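Local coordinates for protein homoserine dehydrogenase (Thermoplasma acidophilum, PDB 3ING) that probably catalyses the NADPH-dependent reduction of aspartate semialdehyde to homoserine, a shared step in threonine and methionine biosynthesis, at residues 38-43 and 65-70; 44-49 and 76-81. All blocks are in the same frame, centred on the assembly; numbering follows the deposited sequence.

Contact 1: residues 38-43 and 65-70. With NDP (NADPH dihydro-nicotinamide-adenine-dinucleotide phosphate), chain C.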
loop_
_atom_site.group_PDB
_atom_site.type_symbol
_atom_site.label_atom_id
_atom_site.label_comp_id
_atom_site.label_asym_id
_atom_site.label_seq_id
_atom_site.Cartn_x
_atom_site.Cartn_y
_atom_site.Cartn_z
ATOM N N VAL A 38 19.895 20.623 4.018
ATOM C CA VAL A 38 21.094 21.267 4.544
ATOM C C VAL A 38 22.368 20.879 3.803
ATOM O O VAL A 38 23.455 21.372 4.113
ATOM C CB VAL A 38 21.253 20.973 6.066
ATOM C CG1 VAL A 38 19.992 21.412 6.814
ATOM C CG2 VAL A 38 21.596 19.518 6.306
ATOM N N GLY A 39 22.254 20.017 2.803
ATOM C CA GLY A 39 23.392 19.680 1.954
ATOM C C GLY A 39 22.880 19.087 0.664
ATOM O O GLY A 39 21.905 18.348 0.672
ATOM N N VAL A 40 23.509 19.417 -0.450
ATOM C CA VAL A 40 23.066 18.894 -1.745
ATOM C C VAL A 40 24.227 18.832 -2.704
ATOM O O VAL A 40 25.030 19.757 -2.741
ATOM C CB VAL A 40 21.896 19.740 -2.360
ATOM C CG1 VAL A 40 22.290 21.186 -2.535
ATOM C CG2 VAL A 40 21.440 19.144 -3.675
ATOM N N SER A 41 24.323 17.742 -3.466
ATOM C CA SER A 41 25.356 17.592 -4.510
ATOM C C SER A 41 24.922 17.040 -5.903
ATOM O O SER A 41 23.889 16.491 -6.053
ATOM C CB SER A 41 26.472 16.660 -4.016
ATOM O OG SER A 41 25.933 15.366 -3.665
ATOM N N ASP A 42 25.795 17.311 -6.913
ATOM C CA ASP A 42 25.836 16.615 -8.152
ATOM C C ASP A 42 27.302 16.133 -8.280
ATOM O O ASP A 42 28.037 16.156 -7.306
ATOM C CB ASP A 42 25.362 17.466 -9.334
ATOM C CG ASP A 42 26.198 18.715 -9.575
ATOM O OD1 ASP A 42 27.411 18.766 -9.259
ATOM O OD2 ASP A 42 25.621 19.632 -10.182
ATOM N N SER A 43 27.710 15.663 -9.446
ATOM C CA SER A 43 29.025 15.029 -9.547
ATOM C C SER A 43 30.157 16.018 -9.396
ATOM O O SER A 43 31.262 15.628 -9.015
ATOM C CB SER A 43 29.174 14.299 -10.882
ATOM O OG SER A 43 29.050 15.206 -11.961
ATOM N N GLY A 65 23.219 23.583 -15.341
ATOM C CA GLY A 65 23.651 22.190 -15.266
ATOM C C GLY A 65 24.484 21.878 -14.037
ATOM O O GLY A 65 24.985 20.753 -13.897
ATOM N N ARG A 66 24.617 22.841 -13.117
ATOM C CA ARG A 66 25.387 22.634 -11.887
ATOM C C ARG A 66 24.649 23.150 -10.659
ATOM O O ARG A 66 23.880 24.100 -10.726
ATOM C CB ARG A 66 26.722 23.330 -11.941
ATOM C CG ARG A 66 27.687 22.681 -12.848
ATOM C CD ARG A 66 29.001 23.443 -12.847
ATOM N NE ARG A 66 28.833 24.905 -12.819
ATOM C CZ ARG A 66 28.496 25.682 -13.861
ATOM N NH1 ARG A 66 28.231 25.176 -15.072
ATOM N NH2 ARG A 66 28.397 26.990 -13.682
ATOM N N ILE A 67 24.899 22.500 -9.531
ATOM C CA ILE A 67 24.281 22.887 -8.276
ATOM C C ILE A 67 24.839 24.189 -7.791
ATOM O O ILE A 67 24.104 25.037 -7.258
ATOM C CB ILE A 67 24.524 21.824 -7.191
ATOM C CG1 ILE A 67 23.651 20.609 -7.518
ATOM C CG2 ILE A 67 24.236 22.397 -5.763
ATOM C CD1 ILE A 67 22.176 20.892 -7.342
ATOM N N SER A 68 26.138 24.338 -7.951
ATOM C CA SER A 68 26.813 25.537 -7.514
ATOM C C SER A 68 28.133 25.645 -8.220
ATOM O O SER A 68 28.497 24.783 -9.025
ATOM C CB SER A 68 27.093 25.470 -6.025
ATOM O OG SER A 68 28.288 24.752 -5.768
ATOM N N ASP A 69 28.886 26.681 -7.878
ATOM C CA ASP A 69 30.190 26.880 -8.462
ATOM C C ASP A 69 31.237 26.606 -7.406
ATOM O O ASP A 69 32.268 27.257 -7.370
ATOM C CB ASP A 69 30.288 28.299 -9.038
ATOM C CG ASP A 69 29.316 28.514 -10.217
ATOM O OD1 ASP A 69 29.724 28.196 -11.368
ATOM O OD2 ASP A 69 28.164 28.991 -9.982
ATOM N N ARG A 70 30.944 25.606 -6.582
ATOM C CA ARG A 70 31.754 25.174 -5.442
ATOM C C ARG A 70 32.049 23.655 -5.529
ATOM O O ARG A 70 31.171 22.797 -5.259
ATOM C CB ARG A 70 30.957 25.519 -4.199
ATOM C CG ARG A 70 31.511 25.133 -2.872
ATOM C CD ARG A 70 30.779 26.009 -1.867
ATOM N NE ARG A 70 30.568 25.402 -0.557
ATOM C CZ ARG A 70 31.437 25.417 0.446
ATOM N NH1 ARG A 70 32.641 25.989 0.309
ATOM N NH2 ARG A 70 31.097 24.831 1.597
HETATM P PA NDP C . 21.031 10.737 -13.211
HETATM O O1A NDP C . 20.040 11.531 -13.961
HETATM O O2A NDP C . 22.214 10.265 -13.970
HETATM O O5B NDP C . 21.582 11.575 -11.952
HETATM C C5B NDP C . 22.624 11.165 -11.090
HETATM C C4B NDP C . 23.038 12.311 -10.181
HETATM O O4B NDP C . 24.139 11.963 -9.381
HETATM C C3B NDP C . 23.531 13.527 -10.977
HETATM O O3B NDP C . 23.354 14.724 -10.237
HETATM C C2B NDP C . 24.985 13.243 -11.144
HETATM O O2B NDP C . 25.773 14.376 -11.380
HETATM C C1B NDP C . 25.289 12.710 -9.769
HETATM N N9A NDP C . 26.459 11.846 -9.684
HETATM C C8A NDP C . 27.012 10.991 -10.597
HETATM N N7A NDP C . 28.068 10.363 -9.992
HETATM C C5A NDP C . 28.165 10.815 -8.733
HETATM C C6A NDP C . 29.070 10.505 -7.739
HETATM N N6A NDP C . 29.837 9.422 -7.839
HETATM N N1A NDP C . 28.885 11.137 -6.562
HETATM C C2A NDP C . 27.903 12.082 -6.347
HETATM N N3A NDP C . 26.983 12.401 -7.328
HETATM C C4A NDP C . 27.156 11.738 -8.508
HETATM O O3 NDP C . 20.309 9.476 -12.524
HETATM P PN NDP C . 18.750 9.354 -12.151
HETATM O O1N NDP C . 17.980 9.002 -13.382
HETATM O O2N NDP C . 18.393 10.577 -11.367
HETATM O O5D NDP C . 18.712 8.050 -11.186
HETATM C C5D NDP C . 19.310 8.231 -9.902
HETATM C C4D NDP C . 19.223 6.922 -9.125
HETATM O O4D NDP C . 17.858 6.597 -8.986
HETATM C C3D NDP C . 19.853 5.747 -9.825
HETATM O O3D NDP C . 20.642 4.931 -8.953
HETATM C C2D NDP C . 18.678 4.990 -10.414
HETATM O O2D NDP C . 18.933 3.621 -10.573
HETATM C C1D NDP C . 17.608 5.258 -9.382
HETATM N N1N NDP C . 16.255 5.083 -9.879
HETATM C C2N NDP C . 15.839 5.805 -10.968
HETATM C C3N NDP C . 14.630 5.556 -11.601
HETATM C C7N NDP C . 14.183 6.470 -12.677
HETATM O O7N NDP C . 12.828 6.702 -12.750
HETATM N N7N NDP C . 15.036 7.133 -13.447
HETATM C C4N NDP C . 13.553 4.716 -10.923
HETATM C C5N NDP C . 14.102 4.003 -9.720
HETATM C C6N NDP C . 15.393 4.223 -9.245
HETATM P P2B NDP C . 25.487 15.423 -12.560
HETATM O O1X NDP C . 26.737 16.255 -12.478
HETATM O O2X NDP C . 24.114 16.142 -12.404
HETATM O O3X NDP C . 25.456 14.574 -13.792
#
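The chi1 torsion of Asp42 (61°) sets CG between the backbone N and the carbonyl carbon, and Asp42 points toward the loop 65-70. Ile67 has CG1 anti to its own carbonyl carbon (chi1 -73°), which puts CG1 beside N, and both lie near Asp42 OD2. This is the end of the second strand of a Rossmann-type NAD(P)-binding domain, where the coenzyme's adenosine ribose is held. Ile67 N donates to Asp42 OD2 at 3.0 Å. The bond is bent, 140° at the hydrogen, and the donor sits above the carboxylate plane. Ile67 CG1 lies 3.5 Å from the same Asp42 OD2. Lys61 forms a salt bridge to OD2, while OD1 accepts from the backbone N atoms of Arg44 and Ser45. The carboxylate is thus fixed at both oxygens. Lys61, which also binds NDP, would probably offset the negative charge of Asp42 near the phosphate. Alongside, Val40 and Ile67 make the apolar part, with Val40 CG1 4.0 Å from Ile67 CG2. Ile57 of helix 54-64 touches both side chains. The turn after Asp42 binds the 2'-phosphate of NADPH, the group that distinguishes it from NADH. Ser43 N donates to the ester oxygen O2B of NDP at 3.0 Å and to its phosphate oxygen O1X at 3.2 Å. The hydroxyl of Ser43 donates as well, with OG 2.6 Å from O1X of NDP.

Contact 2: residues 44-49 and 76-81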
loop_
_atom_site.group_PDB
_atom_site.type_symbol
_atom_site.label_atom_id
_atom_site.label_comp_id
_atom_site.label_asym_id
_atom_site.label_seq_id
_atom_site.Cartn_x
_atom_site.Cartn_y
_atom_site.Cartn_z
ATOM N N ARG A 44 29.892 17.287 -9.687
ATOM C CA ARG A 44 30.947 18.300 -9.684
ATOM C C ARG A 44 30.883 19.371 -8.616
ATOM O O ARG A 44 31.903 19.965 -8.313
ATOM C CB ARG A 44 30.904 19.027 -11.017
ATOM C CG ARG A 44 31.216 18.156 -12.209
ATOM C CD ARG A 44 31.126 18.980 -13.486
ATOM N NE ARG A 44 29.738 19.251 -13.878
ATOM C CZ ARG A 44 29.358 20.162 -14.781
ATOM N NH1 ARG A 44 30.244 20.919 -15.427
ATOM N NH2 ARG A 44 28.068 20.314 -15.051
ATOM N N SER A 45 29.694 19.659 -8.082
ATOM C CA SER A 45 29.496 20.798 -7.149
ATOM C C SER A 45 28.583 20.450 -5.967
ATOM O O SER A 45 27.941 19.377 -5.915
ATOM C CB SER A 45 28.890 22.004 -7.892
ATOM O OG SER A 45 27.593 21.715 -8.426
ATOM N N TYR A 46 28.559 21.338 -4.983
ATOM C CA TYR A 46 27.662 21.145 -3.846
ATOM C C TYR A 46 27.310 22.458 -3.184
ATOM O O TYR A 46 27.945 23.506 -3.439
ATOM C CB TYR A 46 28.272 20.187 -2.813
ATOM C CG TYR A 46 29.340 20.810 -1.944
ATOM C CD1 TYR A 46 30.633 20.955 -2.416
ATOM C CD2 TYR A 46 29.074 21.195 -0.639
ATOM C CE1 TYR A 46 31.617 21.512 -1.659
ATOM C CE2 TYR A 46 30.076 21.745 0.159
ATOM C CZ TYR A 46 31.345 21.913 -0.376
ATOM O OH TYR A 46 32.372 22.432 0.349
ATOM N N ALA A 47 26.275 22.385 -2.356
ATOM C CA ALA A 47 25.857 23.477 -1.488
ATOM C C ALA A 47 25.654 22.880 -0.111
ATOM O O ALA A 47 25.172 21.748 0.022
ATOM C CB ALA A 47 24.546 24.099 -1.973
ATOM N N SER A 48 25.986 23.644 0.911
ATOM C CA SER A 48 25.877 23.187 2.297
ATOM C C SER A 48 25.564 24.393 3.136
ATOM O O SER A 48 26.083 25.469 2.845
ATOM C CB SER A 48 27.202 22.567 2.749
ATOM O OG SER A 48 27.161 22.173 4.118
ATOM N N GLY A 49 24.712 24.242 4.146
ATOM C CA GLY A 49 24.327 25.382 4.968
ATOM C C GLY A 49 23.028 25.155 5.696
ATOM O O GLY A 49 22.313 24.225 5.375
ATOM N N GLU A 76 32.278 13.690 2.356
ATOM C CA GLU A 76 32.872 14.406 3.466
ATOM C C GLU A 76 32.520 15.889 3.395
ATOM O O GLU A 76 32.272 16.503 4.414
ATOM C CB GLU A 76 34.397 14.211 3.459
ATOM N N ASP A 77 32.469 16.457 2.187
ATOM C CA ASP A 77 32.100 17.877 2.016
ATOM C C ASP A 77 30.743 18.265 2.600
ATOM O O ASP A 77 30.487 19.457 2.823
ATOM C CB ASP A 77 32.066 18.247 0.529
ATOM C CG ASP A 77 33.435 18.228 -0.125
ATOM O OD1 ASP A 77 34.436 18.328 0.603
ATOM O OD2 ASP A 77 33.494 18.119 -1.374
ATOM N N LEU A 78 29.861 17.273 2.806
ATOM C CA LEU A 78 28.494 17.528 3.261
ATOM C C LEU A 78 28.287 17.240 4.740
ATOM O O LEU A 78 27.246 17.511 5.276
ATOM C CB LEU A 78 27.527 16.700 2.414
ATOM C CG LEU A 78 27.580 16.998 0.906
ATOM C CD1 LEU A 78 26.700 16.054 0.125
ATOM C CD2 LEU A 78 27.169 18.449 0.645
HETATM N N MSE A 79 29.288 16.749 5.424
HETATM C CA MSE A 79 29.101 16.336 6.807
HETATM C C MSE A 79 29.312 17.467 7.821
HETATM O O MSE A 79 29.318 17.222 9.027
HETATM C CB MSE A 79 30.030 15.173 7.111
HETATM C CG MSE A 79 29.830 13.997 6.185
HETATM SE SE MSE A 79 28.182 13.051 6.582
HETATM C CE MSE A 79 27.639 12.440 4.751
ATOM N N GLY A 80 29.454 18.700 7.340
ATOM C CA GLY A 80 29.569 19.850 8.223
ATOM C C GLY A 80 28.278 20.326 8.876
ATOM O O GLY A 80 28.304 21.108 9.838
ATOM N N GLU A 81 27.142 19.895 8.355
ATOM C CA GLU A 81 25.879 20.299 8.925
ATOM C C GLU A 81 25.225 19.110 9.582
ATOM O O GLU A 81 25.246 17.997 9.045
ATOM C CB GLU A 81 24.941 20.840 7.833
ATOM C CG GLU A 81 25.404 22.157 7.195
ATOM C CD GLU A 81 25.333 23.356 8.143
ATOM O OE1 GLU A 81 24.454 23.377 9.049
ATOM O OE2 GLU A 81 26.150 24.288 7.954
HETATM O O HOH W 1 25.859 19.915 4.174
HETATM O O HOH W 2 27.957 23.919 6.117
#
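Tyr46 and Asp77 cross at about a right angle, and CB of Asp77 lies over one face of the tyrosine ring. This is a CH-pi contact, with Asp77 CB 3.9 Å from the centroid of the Tyr46 ring and 14° off its normal. The backbone O of Asp77 lies 3.5 Å from Tyr46 CE2. The carboxylate of Asp77 is turned only 19° from the ring plane. Its OD2 lies 3.9 Å from Tyr46 CE1 but accepts a hydrogen bond from Ser73 N, earlier in the chain. Leu78 slides past Tyr46 in the opposite direction. Its CD2 comes obliquely to the ring, 3.6 Å from Tyr46 CD2. The chi1 torsion of Tyr46 (77°) places CG between the backbone N and the carbonyl carbon, and from there the ring lies against Asp77 and Leu78. An alanine here would probably leave a gap over Asp77 CB and Leu78 CD2, and Leu78 would lose part of its cover.

Strand 46-48 is the antiparallel edge strand of the Rossmann-type sheet, and the loop 76-81 leads on toward strand 85-88. Leu78 also packs on Ile8 and Met10 of strand 4-10, which ties the loop to the sheet.

Further along, Ser48 OG rests against Glu81 CG at 3.5 Å. One water joins Ser48 OG to the carbonyl O of Leu78. A second water lies 2.8 Å from Ser48 OG and donates to Glu81 OE2 at 2.6 Å. Glu81 is bent at chi2, and its carboxylate lies against the backbone of Gly49. The segments thus touch by van der Waals contact, and the polar link from Ser48 OG to Glu81 OE2 and to Leu78 O depends on single waters.

Overall arrangement
Both contacts lie at the same margin of the Rossmann-type sheet, where strands 34-41 and 46-48 are antiparallel neighbours. Their segments alternate along the chain, and their centres are about 8 Å apart. Contact 1 is the more buried. It joins the end of strand 34-41 to the loop after helix 54-64, and it combines apolar packing with a direct hydrogen bond to a carboxylate, beside the coenzyme. Contact 2 is only partly buried and has no coenzyme in it. It sets the edge strand against a later part of the same connection, with apolar packing and bridging waters. The two also bond to each other: Ser68 OG pairs with Tyr46 O, and Val40 N with Ala47 O.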